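Local coordinates for intracellular protein transport protein USO1 (Saccharomyces cerevisiae S288c, PDB 6LSU) that acts as a membrane tether, with a globular head and a coiled-coil tail, and is required for protein transport from the endoplasmic reticulum to the Golgi complex, at residues Gly633-Phe638 with Arg715-Leu720; Glu620-Ile624 with Gln669-Tyr675; Leu151-Trp155 with Thr166-Leu170. All coordinates share one frame. Residues are numbered along the deposited sequence.

Contact 1: Gly633-Phe638 with Arg715-Leu720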
loop_
_atom_site.group_PDB
_atom_site.type_symbol
_atom_site.label_atom_id
_atom_site.label_comp_id
_atom_site.label_asym_id
_atom_site.label_seq_id
_atom_site.Cartn_x
_atom_site.Cartn_y
_atom_site.Cartn_z
ATOM N N GLY A 633 -18.993 25.817 -23.656
ATOM C CA GLY A 633 -20.158 24.921 -23.747
ATOM C C GLY A 633 -20.847 24.772 -22.411
ATOM O O GLY A 633 -22.046 25.067 -22.343
ATOM N N VAL A 634 -20.106 24.364 -21.375
ATOM C CA VAL A 634 -20.688 24.053 -20.037
ATOM C C VAL A 634 -21.296 25.358 -19.529
ATOM O O VAL A 634 -22.439 25.319 -19.074
ATOM C CB VAL A 634 -19.656 23.413 -19.070
ATOM C CG1 VAL A 634 -20.090 23.490 -17.603
ATOM C CG2 VAL A 634 -19.362 21.969 -19.455
ATOM N N ALA A 635 -20.559 26.468 -19.637
ATOM C CA ALA A 635 -21.018 27.811 -19.204
ATOM C C ALA A 635 -22.331 28.112 -19.925
ATOM O O ALA A 635 -23.242 28.701 -19.298
ATOM C CB ALA A 635 -19.981 28.869 -19.488
ATOM N N TYR A 636 -22.453 27.691 -21.191
ATOM C CA TYR A 636 -23.719 27.884 -21.938
ATOM C C TYR A 636 -24.858 27.128 -21.226
ATOM O O TYR A 636 -25.882 27.751 -20.919
ATOM C CB TYR A 636 -23.583 27.510 -23.418
ATOM C CG TYR A 636 -24.946 27.480 -24.052
ATOM C CD1 TYR A 636 -25.775 28.579 -23.969
ATOM C CD2 TYR A 636 -25.438 26.339 -24.629
ATOM C CE1 TYR A 636 -27.066 28.553 -24.457
ATOM C CE2 TYR A 636 -26.727 26.297 -25.127
ATOM C CZ TYR A 636 -27.537 27.409 -25.049
ATOM O OH TYR A 636 -28.802 27.369 -25.542
ATOM N N GLU A 637 -24.664 25.834 -20.943
ATOM C CA GLU A 637 -25.667 24.881 -20.368
ATOM C C GLU A 637 -26.287 25.348 -19.041
ATOM O O GLU A 637 -27.406 24.905 -18.719
ATOM C CB GLU A 637 -24.983 23.549 -20.087
ATOM C CG GLU A 637 -25.917 22.509 -19.509
ATOM C CD GLU A 637 -26.735 21.770 -20.550
ATOM O OE1 GLU A 637 -27.905 21.433 -20.258
ATOM O OE2 GLU A 637 -26.180 21.492 -21.634
ATOM N N PHE A 638 -25.596 26.175 -18.264
ATOM C CA PHE A 638 -26.124 26.631 -16.954
ATOM C C PHE A 638 -26.265 28.154 -16.990
ATOM O O PHE A 638 -26.414 28.767 -15.918
ATOM C CB PHE A 638 -25.246 26.010 -15.857
ATOM C CG PHE A 638 -25.183 24.496 -15.953
ATOM C CD1 PHE A 638 -26.277 23.721 -15.589
ATOM C CD2 PHE A 638 -24.069 23.846 -16.459
ATOM C CE1 PHE A 638 -26.244 22.335 -15.702
ATOM C CE2 PHE A 638 -24.028 22.456 -16.555
ATOM C CZ PHE A 638 -25.115 21.699 -16.168
ATOM N N ARG A 715 -24.306 14.879 -22.320
ATOM C CA ARG A 715 -24.783 16.242 -21.973
ATOM C C ARG A 715 -23.751 17.298 -22.399
ATOM O O ARG A 715 -24.188 18.335 -22.842
ATOM C CB ARG A 715 -25.074 16.369 -20.475
ATOM C CG ARG A 715 -25.931 17.582 -20.147
ATOM C CD ARG A 715 -26.123 17.788 -18.659
ATOM N NE ARG A 715 -26.987 18.924 -18.374
ATOM C CZ ARG A 715 -27.567 19.157 -17.205
ATOM N NH1 ARG A 715 -27.357 18.342 -16.188
ATOM N NH2 ARG A 715 -28.343 20.215 -17.027
ATOM N N ILE A 716 -22.439 17.062 -22.238
ATOM C CA ILE A 716 -21.400 18.078 -22.576
ATOM C C ILE A 716 -21.486 18.253 -24.093
ATOM O O ILE A 716 -21.882 19.356 -24.557
ATOM C CB ILE A 716 -19.969 17.677 -22.133
ATOM C CG1 ILE A 716 -19.840 17.350 -20.638
ATOM C CG2 ILE A 716 -18.972 18.754 -22.549
ATOM C CD1 ILE A 716 -20.653 18.224 -19.745
ATOM N N ARG A 717 -21.177 17.171 -24.815
ATOM C CA ARG A 717 -21.086 17.108 -26.297
ATOM C C ARG A 717 -22.300 17.780 -26.955
ATOM O O ARG A 717 -22.086 18.397 -28.015
ATOM C CB ARG A 717 -21.017 15.654 -26.771
ATOM C CG ARG A 717 -20.757 15.504 -28.262
ATOM C CD ARG A 717 -20.722 14.067 -28.753
ATOM N NE ARG A 717 -22.030 13.412 -28.701
ATOM C CZ ARG A 717 -22.331 12.320 -27.985
ATOM N NH1 ARG A 717 -21.420 11.712 -27.236
ATOM N NH2 ARG A 717 -23.559 11.833 -28.028
ATOM N N THR A 718 -23.508 17.663 -26.378
ATOM C CA THR A 718 -24.773 18.154 -26.994
ATOM C C THR A 718 -25.271 19.427 -26.300
ATOM O O THR A 718 -26.499 19.678 -26.312
ATOM C CB THR A 718 -25.881 17.085 -26.986
ATOM O OG1 THR A 718 -26.625 17.078 -25.763
ATOM C CG2 THR A 718 -25.352 15.693 -27.240
ATOM N N ALA A 719 -24.380 20.207 -25.691
ATOM C CA ALA A 719 -24.782 21.425 -24.962
ATOM C C ALA A 719 -25.328 22.442 -25.977
ATOM O O ALA A 719 -26.400 23.016 -25.700
ATOM C CB ALA A 719 -23.629 21.979 -24.159
ATOM N N LEU A 720 -24.621 22.655 -27.095
ATOM C CA LEU A 720 -24.981 23.678 -28.120
ATOM C C LEU A 720 -26.128 23.161 -28.994
ATOM O O LEU A 720 -27.000 23.960 -29.373
ATOM C CB LEU A 720 -23.748 24.016 -28.960
ATOM C CG LEU A 720 -22.639 24.734 -28.197
ATOM C CD1 LEU A 720 -21.797 25.577 -29.132
ATOM C CD2 LEU A 720 -23.196 25.604 -27.085
#
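R715 opens the second segment with an almost fully extended side chain that reaches E637, the last residue of helix 622-637, which runs through ARM 10 of the globular head. The salt bridge is loose: NE of R715 lies 3.3 Å from OE1 of E637, and NH2 of R715 is 3.5 Å from the same oxygen, both weak hydrogen bonds. Arginine suits this exposed edge because its flat guanidinium can meet the carboxylate in its plane while CE1 of F638 sits over one face, 3.3 Å from NH2 of R715. I716 brings its CD1 4.0 Å from CG2 of V634, an apolar pair. Helical geometry breaks at T718. A719 is small enough for a close approach: its CA comes within 5.8 Å of the CA of E637, and its CB within 3.9 Å of the G633 carbonyl O. The A719 carbonyl O meets the Y636 ring edge at CE2, 3.3 Å away. L720 ends the segment with CD2 3.4 Å from CD2 of Y636. Helix 713-717 and the chain just after it thus pack onto the C-terminal end of helix 622-637. I667 of helix 660-673 packs on I716, Y663 hydrogen-bonds the I716 carbonyl O through its hydroxyl and touches A719 and L720, and helix 647-658 touches Y636 and L720.

Contact 2: Glu620-Ile624 with Gln669-Tyr675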
loop_
_atom_site.group_PDB
_atom_site.type_symbol
_atom_site.label_atom_id
_atom_site.label_comp_id
_atom_site.label_asym_id
_atom_site.label_seq_id
_atom_site.Cartn_x
_atom_site.Cartn_y
_atom_site.Cartn_z
ATOM N N GLU A 620 -1.750 21.847 -32.556
ATOM C CA GLU A 620 -0.814 22.506 -31.600
ATOM C C GLU A 620 -1.143 22.130 -30.146
ATOM O O GLU A 620 -0.233 21.574 -29.481
ATOM C CB GLU A 620 -0.686 24.020 -31.801
ATOM C CG GLU A 620 0.712 24.394 -32.298
ATOM C CD GLU A 620 1.393 25.557 -31.601
ATOM O OE1 GLU A 620 2.272 26.185 -32.230
ATOM O OE2 GLU A 620 1.057 25.819 -30.429
ATOM N N ASP A 621 -2.352 22.395 -29.647
ATOM C CA ASP A 621 -2.674 22.145 -28.212
ATOM C C ASP A 621 -4.073 21.568 -28.080
ATOM O O ASP A 621 -4.912 22.267 -27.506
ATOM C CB ASP A 621 -2.631 23.432 -27.389
ATOM C CG ASP A 621 -1.270 23.770 -26.818
ATOM O OD1 ASP A 621 -0.604 22.841 -26.328
ATOM O OD2 ASP A 621 -0.909 24.974 -26.843
ATOM N N VAL A 622 -4.307 20.353 -28.565
ATOM C CA VAL A 622 -5.695 19.846 -28.773
ATOM C C VAL A 622 -6.412 19.687 -27.423
ATOM O O VAL A 622 -7.708 19.781 -27.389
ATOM C CB VAL A 622 -5.700 18.550 -29.600
ATOM C CG1 VAL A 622 -4.567 17.620 -29.202
ATOM C CG2 VAL A 622 -7.043 17.851 -29.519
ATOM N N THR A 623 -5.644 19.462 -26.344
ATOM C CA THR A 623 -6.208 19.234 -24.990
ATOM C C THR A 623 -6.712 20.570 -24.424
ATOM O O THR A 623 -7.947 20.682 -24.203
ATOM C CB THR A 623 -5.210 18.517 -24.076
ATOM O OG1 THR A 623 -4.442 17.608 -24.857
ATOM C CG2 THR A 623 -5.916 17.734 -22.997
ATOM N N ILE A 624 -5.830 21.553 -24.227
ATOM C CA ILE A 624 -6.271 22.924 -23.852
ATOM C C ILE A 624 -7.410 23.385 -24.775
ATOM O O ILE A 624 -8.459 23.859 -24.286
ATOM C CB ILE A 624 -5.138 23.943 -23.920
ATOM C CG1 ILE A 624 -3.885 23.515 -23.158
ATOM C CG2 ILE A 624 -5.690 25.255 -23.420
ATOM C CD1 ILE A 624 -4.134 23.242 -21.703
ATOM N N GLN A 669 -13.373 14.769 -29.515
ATOM C CA GLN A 669 -11.928 14.606 -29.801
ATOM C C GLN A 669 -11.182 14.547 -28.473
ATOM O O GLN A 669 -10.070 13.939 -28.443
ATOM C CB GLN A 669 -11.339 15.715 -30.675
ATOM C CG GLN A 669 -9.843 15.506 -30.901
ATOM C CD GLN A 669 -9.210 16.356 -31.976
ATOM O OE1 GLN A 669 -9.233 17.588 -31.914
ATOM N NE2 GLN A 669 -8.587 15.688 -32.945
ATOM N N PHE A 670 -11.745 15.170 -27.430
ATOM C CA PHE A 670 -11.144 15.254 -26.072
ATOM C C PHE A 670 -11.127 13.865 -25.417
ATOM O O PHE A 670 -10.092 13.494 -24.828
ATOM C CB PHE A 670 -11.915 16.250 -25.201
ATOM C CG PHE A 670 -11.445 16.324 -23.771
ATOM C CD1 PHE A 670 -10.231 16.915 -23.451
ATOM C CD2 PHE A 670 -12.184 15.734 -22.758
ATOM C CE1 PHE A 670 -9.797 16.975 -22.137
ATOM C CE2 PHE A 670 -11.737 15.781 -21.448
ATOM C CZ PHE A 670 -10.559 16.422 -21.135
ATOM N N LYS A 671 -12.258 13.157 -25.500
ATOM C CA LYS A 671 -12.414 11.765 -25.011
ATOM C C LYS A 671 -11.398 10.869 -25.733
ATOM O O LYS A 671 -10.673 10.154 -25.029
ATOM C CB LYS A 671 -13.865 11.279 -25.181
ATOM C CG LYS A 671 -14.287 10.123 -24.274
ATOM C CD LYS A 671 -13.104 9.350 -23.660
ATOM C CE LYS A 671 -13.460 8.095 -22.883
ATOM N NZ LYS A 671 -13.961 8.393 -21.518
ATOM N N LYS A 672 -11.289 10.930 -27.066
ATOM C CA LYS A 672 -10.593 9.871 -27.861
ATOM C C LYS A 672 -9.141 10.219 -28.220
ATOM O O LYS A 672 -8.391 9.281 -28.415
ATOM C CB LYS A 672 -11.338 9.536 -29.157
ATOM C CG LYS A 672 -12.860 9.495 -29.083
ATOM C CD LYS A 672 -13.471 8.422 -28.188
ATOM C CE LYS A 672 -13.014 7.000 -28.469
ATOM N NZ LYS A 672 -12.110 6.480 -27.413
ATOM N N ASP A 673 -8.733 11.479 -28.335
ATOM C CA ASP A 673 -7.448 11.814 -29.021
ATOM C C ASP A 673 -6.608 12.832 -28.224
ATOM O O ASP A 673 -5.671 13.404 -28.812
ATOM C CB ASP A 673 -7.717 12.288 -30.458
ATOM C CG ASP A 673 -6.518 12.222 -31.394
ATOM O OD1 ASP A 673 -5.495 11.598 -31.017
ATOM O OD2 ASP A 673 -6.617 12.796 -32.500
ATOM N N SER A 674 -6.868 13.026 -26.926
ATOM C CA SER A 674 -6.116 13.987 -26.068
ATOM C C SER A 674 -5.389 13.262 -24.934
ATOM O O SER A 674 -5.497 12.027 -24.834
ATOM C CB SER A 674 -7.039 15.033 -25.503
ATOM O OG SER A 674 -7.994 14.426 -24.649
ATOM N N TYR A 675 -4.697 14.023 -24.082
ATOM C CA TYR A 675 -4.138 13.540 -22.792
ATOM C C TYR A 675 -5.206 12.789 -21.995
ATOM O O TYR A 675 -4.926 11.727 -21.408
ATOM C CB TYR A 675 -3.624 14.689 -21.946
ATOM C CG TYR A 675 -2.238 15.124 -22.326
ATOM C CD1 TYR A 675 -1.984 15.780 -23.513
ATOM C CD2 TYR A 675 -1.169 14.880 -21.488
ATOM C CE1 TYR A 675 -0.701 16.181 -23.859
ATOM C CE2 TYR A 675 0.116 15.281 -21.816
ATOM C CZ TYR A 675 0.360 15.922 -23.015
ATOM O OH TYR A 675 1.617 16.339 -23.341
#
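T623, in the first turn of helix 622-637, is the hub of this contact, which sets the start of that ARM 10 helix of the globular head against helix 660-673. Its chi1 of -34° lies between the usual wells. CG2 of T623 approaches the edge of the F670 ring, 4.0 Å from CE1, while OG1 of T623 lies 3.3 Å from CD1 of Y675, near the plane of that ring; both branches are close to CB of S674, OG1 of T623 at 3.7 Å. A compact residue with one methyl and one hydroxyl suits a site where the CA atoms of T623 and S674 are 5.4 Å apart. V622, an aliphatic residue suited to packing, also points across, and its p rotamer places CG2 3.3 Å from OE1 of Q669. The side chain of Q669 is t at chi1 and chi2, so it extends far enough to bring its amide to the valine. F670, also t at chi1, has a CA-to-CB bond that points sideways, but the ring end comes nearer to T623; a large aromatic suits this buried place, where it also stacks with F676 and meets F709 edge-to-face. S674 folds its hydroxyl back onto the chain: with chi1 of S674 at 64°, OG of S674 donates a very short hydrogen bond of 2.3 Å to O of F670. Y675, m at chi1, is exposed, where its phenol is at home, and meets Y700 edge-to-face. Between the two segments, the chemistry is van der Waals packing of mixed polar and apolar groups, so the fit depends on side-chain shape and rotamer rather than on directional bonds.

Contact 3: Leu151-Trp155 with Thr166-Leu170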
loop_
_atom_site.group_PDB
_atom_site.type_symbol
_atom_site.label_atom_id
_atom_site.label_comp_id
_atom_site.label_asym_id
_atom_site.label_seq_id
_atom_site.Cartn_x
_atom_site.Cartn_y
_atom_site.Cartn_z
ATOM N N LEU A 151 5.153 -37.664 11.402
ATOM C CA LEU A 151 6.045 -36.472 11.398
ATOM C C LEU A 151 5.633 -35.543 12.543
ATOM O O LEU A 151 6.507 -35.073 13.352
ATOM C CB LEU A 151 5.939 -35.741 10.059
ATOM C CG LEU A 151 6.573 -36.457 8.879
ATOM C CD1 LEU A 151 6.336 -35.673 7.613
ATOM C CD2 LEU A 151 8.047 -36.709 9.099
ATOM N N VAL A 152 4.339 -35.295 12.653
ATOM C CA VAL A 152 3.891 -34.400 13.753
ATOM C C VAL A 152 4.310 -35.013 15.099
ATOM O O VAL A 152 4.832 -34.288 15.946
ATOM C CB VAL A 152 2.397 -34.143 13.661
ATOM C CG1 VAL A 152 1.918 -33.423 14.912
ATOM C CG2 VAL A 152 2.090 -33.370 12.389
ATOM N N GLU A 153 4.190 -36.336 15.249
ATOM C CA GLU A 153 4.475 -37.029 16.537
ATOM C C GLU A 153 5.975 -36.954 16.823
ATOM O O GLU A 153 6.294 -36.865 18.012
ATOM C CB GLU A 153 3.915 -38.454 16.544
ATOM C CG GLU A 153 3.137 -38.780 17.817
ATOM C CD GLU A 153 1.844 -37.988 18.010
ATOM O OE1 GLU A 153 1.688 -37.339 19.089
ATOM O OE2 GLU A 153 0.990 -38.021 17.088
ATOM N N PHE A 154 6.834 -36.882 15.791
ATOM C CA PHE A 154 8.305 -36.669 15.911
ATOM C C PHE A 154 8.685 -35.391 16.696
ATOM O O PHE A 154 9.830 -35.307 17.202
ATOM C CB PHE A 154 8.974 -36.603 14.533
ATOM C CG PHE A 154 9.142 -37.928 13.832
ATOM C CD1 PHE A 154 9.063 -39.130 14.530
ATOM C CD2 PHE A 154 9.463 -37.974 12.485
ATOM C CE1 PHE A 154 9.225 -40.339 13.873
ATOM C CE2 PHE A 154 9.657 -39.189 11.840
ATOM C CZ PHE A 154 9.524 -40.373 12.534
ATOM N N TRP A 155 7.812 -34.385 16.786
ATOM C CA TRP A 155 8.112 -33.160 17.571
ATOM C C TRP A 155 8.180 -33.475 19.072
ATOM O O TRP A 155 8.664 -32.627 19.825
ATOM C CB TRP A 155 7.124 -32.025 17.260
ATOM C CG TRP A 155 7.322 -31.435 15.895
ATOM C CD1 TRP A 155 8.504 -31.361 15.194
ATOM C CD2 TRP A 155 6.303 -30.906 15.029
ATOM N NE1 TRP A 155 8.282 -30.779 13.968
ATOM C CE2 TRP A 155 6.946 -30.463 13.851
ATOM C CE3 TRP A 155 4.929 -30.724 15.140
ATOM C CZ2 TRP A 155 6.253 -29.868 12.794
ATOM C CZ3 TRP A 155 4.242 -30.104 14.110
ATOM C CH2 TRP A 155 4.892 -29.698 12.940
ATOM N N THR A 166 12.023 -32.302 10.652
ATOM C CA THR A 166 10.557 -32.545 10.505
ATOM C C THR A 166 9.856 -31.264 10.026
ATOM O O THR A 166 9.073 -31.326 9.062
ATOM C CB THR A 166 10.030 -33.118 11.813
ATOM O OG1 THR A 166 10.753 -34.327 12.030
ATOM C CG2 THR A 166 8.549 -33.378 11.782
ATOM N N ILE A 167 10.134 -30.147 10.690
ATOM C CA ILE A 167 9.647 -28.785 10.324
ATOM C C ILE A 167 10.010 -28.537 8.862
ATOM O O ILE A 167 9.143 -28.194 8.072
ATOM C CB ILE A 167 10.264 -27.695 11.222
ATOM C CG1 ILE A 167 9.785 -27.818 12.665
ATOM C CG2 ILE A 167 9.912 -26.331 10.670
ATOM C CD1 ILE A 167 10.411 -26.814 13.612
ATOM N N GLN A 168 11.283 -28.728 8.520
ATOM C CA GLN A 168 11.800 -28.457 7.160
ATOM C C GLN A 168 11.063 -29.333 6.151
ATOM O O GLN A 168 10.681 -28.765 5.080
ATOM C CB GLN A 168 13.311 -28.660 7.113
ATOM C CG GLN A 168 14.033 -27.583 7.887
ATOM C CD GLN A 168 15.529 -27.801 8.018
ATOM O OE1 GLN A 168 16.026 -28.900 8.228
ATOM N NE2 GLN A 168 16.262 -26.704 7.936
ATOM N N LEU A 169 10.837 -30.622 6.460
ATOM C CA LEU A 169 10.205 -31.566 5.500
ATOM C C LEU A 169 8.769 -31.112 5.244
ATOM O O LEU A 169 8.368 -31.041 4.074
ATOM C CB LEU A 169 10.268 -33.008 6.017
ATOM C CG LEU A 169 9.787 -34.074 5.029
ATOM C CD1 LEU A 169 10.534 -33.984 3.704
ATOM C CD2 LEU A 169 9.935 -35.459 5.640
ATOM N N LEU A 170 8.057 -30.749 6.303
ATOM C CA LEU A 170 6.686 -30.179 6.220
ATOM C C LEU A 170 6.641 -28.875 5.427
ATOM O O LEU A 170 5.618 -28.656 4.724
ATOM C CB LEU A 170 6.177 -29.953 7.642
ATOM C CG LEU A 170 5.745 -31.255 8.305
ATOM C CD1 LEU A 170 5.252 -30.991 9.719
ATOM C CD2 LEU A 170 4.663 -31.949 7.460
#
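The main bump on helix 160-174 is T166, which pushes its CG2 into the hollow between the backbone of L151 and the indole of W155. That methyl of T166 lies 3.1 Å from the L151 carbonyl O and 3.4 Å from NE1 of W155. A small branched residue suits a place where the CA atoms of L151 and T166 are 6.0 Å apart, and the threonine hydroxyl is satisfied within its own helix by the I162 carbonyl O; OG1 of T166 also sits 3.8 Å from CB of F154. Both segments belong to ARM 2, one of the helical repeats that stack into the solenoid of the globular head, and here consecutive helices of the repeat, joined by a short connection, pack against each other. L151 fills the next depression along helix 160-174, its CD1 4.1 Å from CD2 of L169 and 4.1 Å from CD2 of L170. The broad W155 indole lies against T166, I167 and L170: NE1 of W155 is 3.6 Å from CG1 of I167, and CZ2 of W155 is 3.4 Å from CD1 of L170. Helix 78-91 touches L151 and L169, while M195 and L198 of helix 191-198 close around W155.

Contacts 1 and 2 both use helix 622-637, the first at its C-terminal end and the second at its N-terminal start, with centres about 18 Å apart. Their segments alternate along the chain, 620-624, 633-638, 669-675, 715-720, so the pairings cross, and helix 660-673 supplies one side of contact 2 while backing contact 1. Contact 3 lies on the opposite side of the chain's centre, about 72 Å and 64 Å from the centres of contacts 1 and 2, and joins near neighbours in sequence. It is wholly buried and mainly apolar. Contact 1 is mostly buried but has a charged pair at its edge, whereas contact 2, only partly buried, mixes polar and apolar groups.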